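Local structure of ADP-ribosyltransferase (Staphylococcus aureus, 1OJQ) at residues G97-R100 against E101-H104; S138-V142 against S143-L147; I43-P46 against L47-N51. The protein probably transfers single ADP-ribose units from NAD+ to target proteins. All blocks are in the same frame, centred on the assembly; numbering follows the deposited sequence.

How the contacts relate
The three contacts are local ones, each within a single run of chain, and they come in the order contact 3, contact 1, contact 2. Contact 3 is in helix 41-49. Contact 1 marks the start of helix 100-106, beyond strand 81-87. Contact 2 takes in the end of strand 137-140, an outermost strand of the three-stranded sheet, and the loop after it. None touches another. Their centres lie about 24 to 27 Å apart. Contacts 2 and 3 lie on opposite sides of the chain's centre, yet their nearest atoms are about 8 Å apart. They supply Q140 and R48 to the NAD+ site. Contact 1 approaches that site through L103, whose side chain is about 6 Å from that of D90.

Contact 1: residues G97-R100 against E101-H104; sequences GFTR and EDLH
T99 and D102 exchange two hydrogen bonds at the start of helix 100-106. D102 N gives its hydrogen to T99 OG1 at 2.9 Å. T99 N in turn binds D102 OD2 at 2.8 Å, with an N-H...O angle of 168°. It meets that oxygen 41° out of the carboxylate plane. OD2 has a second partner in K121 NZ of helix 116-126, a salt bridge that would favour the ionised acid. T99 OG1 lies between its own backbone N and carbonyl carbon (chi1 73°), which turns it to D102 N. The first helical carbonyls are also used: L103 N binds T99 O at 2.9 Å and H104 N binds R100 O at 2.8 Å. A water accepts from R100 NH2 at 2.8 Å and hydrogen-bonds H104 ND1 at 2.8 Å, in the plane of both groups. The apolar part of D102 is placed too. Its CB sits over the face of F98, 3.5 Å from the ring centroid, in a CH-pi contact. The F98 ring also packs on L122 and L125. With T99 as N-cap and D102 three residues on, the arrangement is a capping box.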
loop_
_atom_site.group_PDB
_atom_site.type_symbol
_atom_site.label_atom_id
_atom_site.label_comp_id
_atom_site.label_asym_id
_atom_site.label_seq_id
_atom_site.Cartn_x
_atom_site.Cartn_y
_atom_site.Cartn_z
ATOM N N GLY A 97 -17.993 13.552 -1.971
ATOM C CA GLY A 97 -19.068 13.390 -2.904
ATOM C C GLY A 97 -19.586 11.960 -3.021
ATOM O O GLY A 97 -20.617 11.781 -3.678
ATOM N N PHE A 98 -18.901 10.984 -2.423
ATOM C CA PHE A 98 -19.347 9.586 -2.420
ATOM C C PHE A 98 -20.056 9.340 -1.093
ATOM O O PHE A 98 -19.405 9.189 -0.057
ATOM C CB PHE A 98 -18.207 8.589 -2.625
ATOM C CG PHE A 98 -18.736 7.238 -3.101
ATOM C CD1 PHE A 98 -19.181 7.090 -4.400
ATOM C CD2 PHE A 98 -18.792 6.157 -2.237
ATOM C CE1 PHE A 98 -19.657 5.862 -4.851
ATOM C CE2 PHE A 98 -19.248 4.925 -2.689
ATOM C CZ PHE A 98 -19.683 4.773 -3.992
ATOM N N THR A 99 -21.399 9.340 -1.128
ATOM C CA THR A 99 -22.122 9.471 0.131
ATOM C C THR A 99 -22.237 8.145 0.867
ATOM O O THR A 99 -21.961 7.082 0.313
ATOM C CB THR A 99 -23.546 10.027 -0.101
ATOM O OG1 THR A 99 -24.336 8.990 -0.692
ATOM C CG2 THR A 99 -23.493 11.174 -1.087
ATOM N N ARG A 100 -22.657 8.224 2.131
ATOM C CA ARG A 100 -22.939 6.974 2.840
ATOM C C ARG A 100 -23.935 6.105 2.089
ATOM O O ARG A 100 -23.822 4.880 2.074
ATOM C CB ARG A 100 -23.505 7.281 4.233
ATOM C CG ARG A 100 -24.054 6.052 4.954
ATOM C CD ARG A 100 -22.897 5.141 5.378
ATOM N NE ARG A 100 -23.391 3.930 6.036
ATOM C CZ ARG A 100 -23.611 2.763 5.428
ATOM N NH1 ARG A 100 -23.407 2.574 4.128
ATOM N NH2 ARG A 100 -24.056 1.718 6.127
ATOM N N GLU A 101 -24.944 6.731 1.463
ATOM C CA GLU A 101 -25.912 5.908 0.724
ATOM C C GLU A 101 -25.286 5.339 -0.540
ATOM O O GLU A 101 -25.627 4.214 -0.912
ATOM C CB GLU A 101 -27.181 6.690 0.374
ATOM C CG GLU A 101 -28.308 5.773 -0.083
ATOM C CD GLU A 101 -28.853 4.910 1.046
ATOM O OE1 GLU A 101 -29.762 4.098 0.759
ATOM O OE2 GLU A 101 -28.420 5.011 2.212
ATOM N N ASP A 102 -24.394 6.091 -1.199
ATOM C CA ASP A 102 -23.654 5.528 -2.324
ATOM C C ASP A 102 -22.936 4.249 -1.880
ATOM O O ASP A 102 -22.991 3.224 -2.562
ATOM C CB ASP A 102 -22.634 6.490 -2.921
ATOM C CG ASP A 102 -23.270 7.692 -3.594
ATOM O OD1 ASP A 102 -24.420 7.570 -4.074
ATOM O OD2 ASP A 102 -22.603 8.751 -3.632
ATOM N N LEU A 103 -22.283 4.345 -0.721
ATOM C CA LEU A 103 -21.550 3.191 -0.206
ATOM C C LEU A 103 -22.489 2.040 0.123
ATOM O O LEU A 103 -22.177 0.868 -0.127
ATOM C CB LEU A 103 -20.794 3.591 1.061
ATOM C CG LEU A 103 -19.735 2.607 1.551
ATOM C CD1 LEU A 103 -18.746 2.291 0.437
ATOM C CD2 LEU A 103 -19.013 3.176 2.768
ATOM N N HIS A 104 -23.623 2.425 0.729
ATOM C CA HIS A 104 -24.608 1.401 1.079
ATOM C C HIS A 104 -25.082 0.660 -0.166
ATOM O O HIS A 104 -25.163 -0.570 -0.186
ATOM C CB HIS A 104 -25.802 2.029 1.802
ATOM C CG HIS A 104 -26.938 1.064 2.004
ATOM N ND1 HIS A 104 -26.863 0.001 2.881
ATOM C CD2 HIS A 104 -28.174 1.028 1.453
ATOM C CE1 HIS A 104 -28.022 -0.653 2.846
ATOM N NE2 HIS A 104 -28.836 -0.053 1.984
HETATM O O HOH W 1 -24.846 -0.641 4.754
#

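Contact 2: residues S138-V142 against S143-L147; sequences STQLV and SGAAL
V142 and A145 meet across a tight turn. A145 N gives its hydrogen to V142 O at 3.1 Å, with an N-H...O angle of 159°. The donor stands 40° out of the carbonyl plane. The A145 methyl folds back on the same turn: CB is 3.4 Å from V142 O and 4.1 Å from V142 CB. Q140 reaches in from the strand end. A chi1 of 57° tucks its CG in over the backbone, between N and C, and the rest of the chain runs straight on. The side-chain amide therefore reaches the turn backbone, with CD 3.5 Å from G144 N. L147 CD1 packs against the same amide group.

Two type II beta turns follow one another here, V142 to A145 and G144 to L147. The second is closed by L147 N on G144 O at 3.0 Å. G144 and A146 hold the third position of their turns, where positive phi is needed. The segment S138-T139-Q140 probably corresponds to the Ser-Thr-Ser motif of related ADP-ribosyltransferase toxins, here Ser-Thr-Gln. Q140 is an NAD+ binding residue, and the turn at G144 comes near L86, another one.

Further out, the strand and loop are tied to their neighbours. The Q140 backbone bonds to Y84 of strand 81-87, and its side chain touches Q178, with E180 of the NAD+ site close by. T139 is tied to V181 through both its backbone and OG1. S143 OG bonds to E153 on strand 152-158, and its side chain touches Y84 and L86. V142 packs on L9 and A12 of helix 9-23, and L141 fits against A12 and W15 of that helix.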
loop_
_atom_site.group_PDB
_atom_site.type_symbol
_atom_site.label_atom_id
_atom_site.label_comp_id
_atom_site.label_asym_id
_atom_site.label_seq_id
_atom_site.Cartn_x
_atom_site.Cartn_y
_atom_site.Cartn_z
ATOM N N SER A 138 1.484 -0.286 3.513
ATOM C CA SER A 138 1.788 -1.694 3.282
ATOM C C SER A 138 1.176 -2.136 1.960
ATOM O O SER A 138 -0.022 -1.954 1.793
ATOM C CB SER A 138 1.240 -2.554 4.424
ATOM O OG SER A 138 1.815 -2.108 5.653
ATOM N N THR A 139 1.961 -2.690 1.058
ATOM C CA THR A 139 1.526 -3.052 -0.281
ATOM C C THR A 139 2.113 -4.413 -0.612
ATOM O O THR A 139 2.886 -4.920 0.210
ATOM C CB THR A 139 1.998 -2.043 -1.353
ATOM O OG1 THR A 139 3.426 -2.171 -1.538
ATOM C CG2 THR A 139 1.739 -0.609 -0.908
ATOM N N GLN A 140 1.766 -4.984 -1.758
ATOM C CA GLN A 140 2.353 -6.265 -2.143
ATOM C C GLN A 140 2.652 -6.305 -3.639
ATOM O O GLN A 140 1.980 -5.696 -4.482
ATOM C CB GLN A 140 1.482 -7.445 -1.718
ATOM C CG GLN A 140 0.059 -7.526 -2.179
ATOM C CD GLN A 140 -0.778 -8.607 -1.514
ATOM O OE1 GLN A 140 -0.290 -9.565 -0.903
ATOM N NE2 GLN A 140 -2.096 -8.481 -1.641
ATOM N N LEU A 141 3.694 -7.077 -3.968
ATOM C CA LEU A 141 4.053 -7.221 -5.384
ATOM C C LEU A 141 3.089 -8.100 -6.162
ATOM O O LEU A 141 2.886 -7.910 -7.363
ATOM C CB LEU A 141 5.442 -7.855 -5.557
ATOM C CG LEU A 141 6.668 -6.968 -5.411
ATOM C CD1 LEU A 141 7.927 -7.842 -5.491
ATOM C CD2 LEU A 141 6.700 -5.846 -6.445
ATOM N N VAL A 142 2.509 -9.095 -5.504
ATOM C CA VAL A 142 1.534 -10.002 -6.124
ATOM C C VAL A 142 0.179 -9.801 -5.455
ATOM O O VAL A 142 0.008 -10.043 -4.257
ATOM C CB VAL A 142 1.958 -11.470 -6.024
ATOM C CG1 VAL A 142 0.950 -12.399 -6.690
ATOM C CG2 VAL A 142 3.339 -11.652 -6.659
ATOM N N SER A 143 -0.786 -9.323 -6.242
ATOM C CA SER A 143 -2.060 -8.946 -5.642
ATOM C C SER A 143 -2.712 -10.161 -4.993
ATOM O O SER A 143 -2.850 -11.183 -5.675
ATOM C CB SER A 143 -2.997 -8.357 -6.702
ATOM O OG SER A 143 -4.237 -8.025 -6.086
ATOM N N GLY A 144 -3.102 -10.085 -3.733
ATOM C CA GLY A 144 -3.785 -11.144 -3.013
ATOM C C GLY A 144 -2.928 -12.283 -2.518
ATOM O O GLY A 144 -3.389 -13.331 -2.043
ATOM N N ALA A 145 -1.609 -12.133 -2.605
ATOM C CA ALA A 145 -0.723 -13.182 -2.117
ATOM C C ALA A 145 -0.951 -13.416 -0.626
ATOM O O ALA A 145 -0.791 -12.498 0.176
ATOM C CB ALA A 145 0.730 -12.809 -2.382
ATOM N N ALA A 146 -1.315 -14.657 -0.284
ATOM C CA ALA A 146 -1.483 -15.044 1.109
ATOM C C ALA A 146 -2.627 -14.282 1.776
ATOM O O ALA A 146 -2.724 -14.340 3.011
ATOM C CB ALA A 146 -0.180 -14.824 1.859
ATOM N N LEU A 147 -3.466 -13.622 0.991
ATOM C CA LEU A 147 -4.578 -12.861 1.543
ATOM C C LEU A 147 -5.912 -13.216 0.885
ATOM O O LEU A 147 -6.013 -13.516 -0.298
ATOM C CB LEU A 147 -4.322 -11.354 1.417
ATOM C CG LEU A 147 -3.185 -10.827 2.308
ATOM C CD1 LEU A 147 -2.813 -9.408 1.910
ATOM C CD2 LEU A 147 -3.580 -10.901 3.774
#

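Contact 3: residues I43-P46 against L47-N51; sequences INTP and LRSAN
N44 and R48 lie one helical turn apart, with N44 set over a face of the R48 guanidinium. With chi1 at 176°, N44 turns CG to the far side from its own N, and the amide reaches the arginine. OD1 comes 2.9 Å from R48 NE, but the angle is too poor for a hydrogen bond. ND2 stands 3.6 Å above the guanidinium plane, toward its rim. The two planes are 82° apart, so this is no flat stack. R48 starts with CG anti to the carbonyl carbon (chi1 -73°) and runs extended to NE. NH2 forms a salt bridge with E133, another NAD+ binding residue, as is R48 itself. A water accepts from R48 NH1 at 2.8 Å.

The helix ends in a Schellman motif: N51 takes positive phi, and N51 N bonds R48 O at 2.9 Å. A50 N binds P46 O at 2.8 Å. P46 has no N-H for the turn before it, and the helix is kinked there.

On the buried side the I43 and L47 side chains run alongside each other in one direction. I43 CG2 meets L47 CD1 at 3.7 Å. L47 also packs on V65 of helix 59-73, and both residues touch Y136.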
loop_
_atom_site.group_PDB
_atom_site.type_symbol
_atom_site.label_atom_id
_atom_site.label_comp_id
_atom_site.label_asym_id
_atom_site.label_seq_id
_atom_site.Cartn_x
_atom_site.Cartn_y
_atom_site.Cartn_z
ATOM N N ILE A 43 1.927 2.922 15.938
ATOM C CA ILE A 43 2.649 3.879 15.104
ATOM C C ILE A 43 1.700 4.565 14.141
ATOM O O ILE A 43 1.687 5.782 13.981
ATOM C CB ILE A 43 3.772 3.127 14.361
ATOM C CG1 ILE A 43 4.907 2.752 15.322
ATOM C CG2 ILE A 43 4.254 3.899 13.134
ATOM C CD1 ILE A 43 5.801 1.649 14.806
ATOM N N ASN A 44 0.886 3.747 13.468
ATOM C CA ASN A 44 -0.058 4.291 12.485
ATOM C C ASN A 44 -0.977 5.330 13.077
ATOM O O ASN A 44 -1.145 6.440 12.575
ATOM C CB ASN A 44 -0.869 3.132 11.918
ATOM C CG ASN A 44 -1.965 3.483 10.944
ATOM O OD1 ASN A 44 -2.416 4.614 10.792
ATOM N ND2 ASN A 44 -2.461 2.444 10.242
ATOM N N THR A 45 -1.653 5.009 14.183
ATOM C CA THR A 45 -2.650 5.970 14.690
ATOM C C THR A 45 -2.062 7.295 15.117
ATOM O O THR A 45 -2.553 8.353 14.703
ATOM C CB THR A 45 -3.430 5.291 15.837
ATOM O OG1 THR A 45 -4.129 4.195 15.221
ATOM C CG2 THR A 45 -4.443 6.242 16.439
ATOM N N PRO A 46 -1.006 7.330 15.929
ATOM C CA PRO A 46 -0.423 8.622 16.263
ATOM C C PRO A 46 0.095 9.393 15.053
ATOM O O PRO A 46 0.044 10.625 14.946
ATOM C CB PRO A 46 0.755 8.208 17.161
ATOM C CG PRO A 46 0.359 6.883 17.736
ATOM C CD PRO A 46 -0.353 6.194 16.604
ATOM N N LEU A 47 0.664 8.691 14.073
ATOM C CA LEU A 47 1.225 9.428 12.934
ATOM C C LEU A 47 0.082 10.114 12.195
ATOM O O LEU A 47 0.220 11.255 11.762
ATOM C CB LEU A 47 1.980 8.483 12.007
ATOM C CG LEU A 47 3.470 8.256 12.225
ATOM C CD1 LEU A 47 3.986 7.153 11.307
ATOM C CD2 LEU A 47 4.277 9.529 12.002
ATOM N N ARG A 48 -1.042 9.402 12.083
ATOM C CA ARG A 48 -2.188 10.030 11.429
ATOM C C ARG A 48 -2.705 11.212 12.235
ATOM O O ARG A 48 -2.939 12.311 11.718
ATOM C CB ARG A 48 -3.304 9.002 11.207
ATOM C CG ARG A 48 -2.942 8.010 10.085
ATOM C CD ARG A 48 -4.038 6.953 9.991
ATOM N NE ARG A 48 -3.924 6.144 8.781
ATOM C CZ ARG A 48 -4.586 5.008 8.573
ATOM N NH1 ARG A 48 -5.416 4.523 9.492
ATOM N NH2 ARG A 48 -4.427 4.335 7.439
ATOM N N SER A 49 -2.893 11.000 13.538
ATOM C CA SER A 49 -3.354 12.081 14.393
ATOM C C SER A 49 -2.456 13.307 14.317
ATOM O O SER A 49 -2.939 14.437 14.399
ATOM C CB SER A 49 -3.384 11.636 15.862
ATOM O OG SER A 49 -4.383 10.674 16.085
ATOM N N ALA A 50 -1.156 13.084 14.188
ATOM C CA ALA A 50 -0.156 14.157 14.213
ATOM C C ALA A 50 0.039 14.777 12.840
ATOM O O ALA A 50 0.874 15.665 12.649
ATOM C CB ALA A 50 1.174 13.606 14.720
ATOM N N ASN A 51 -0.735 14.244 11.894
ATOM C CA ASN A 51 -0.588 14.640 10.498
ATOM C C ASN A 51 0.875 14.562 10.082
ATOM O O ASN A 51 1.364 15.425 9.363
ATOM C CB ASN A 51 -1.150 16.045 10.270
ATOM C CG ASN A 51 -1.321 16.391 8.803
ATOM O OD1 ASN A 51 -1.480 15.526 7.939
ATOM N ND2 ASN A 51 -1.292 17.683 8.495
HETATM O O HOH W 2 -5.419 8.529 14.144
HETATM O O HOH W 3 -5.598 4.711 12.266
#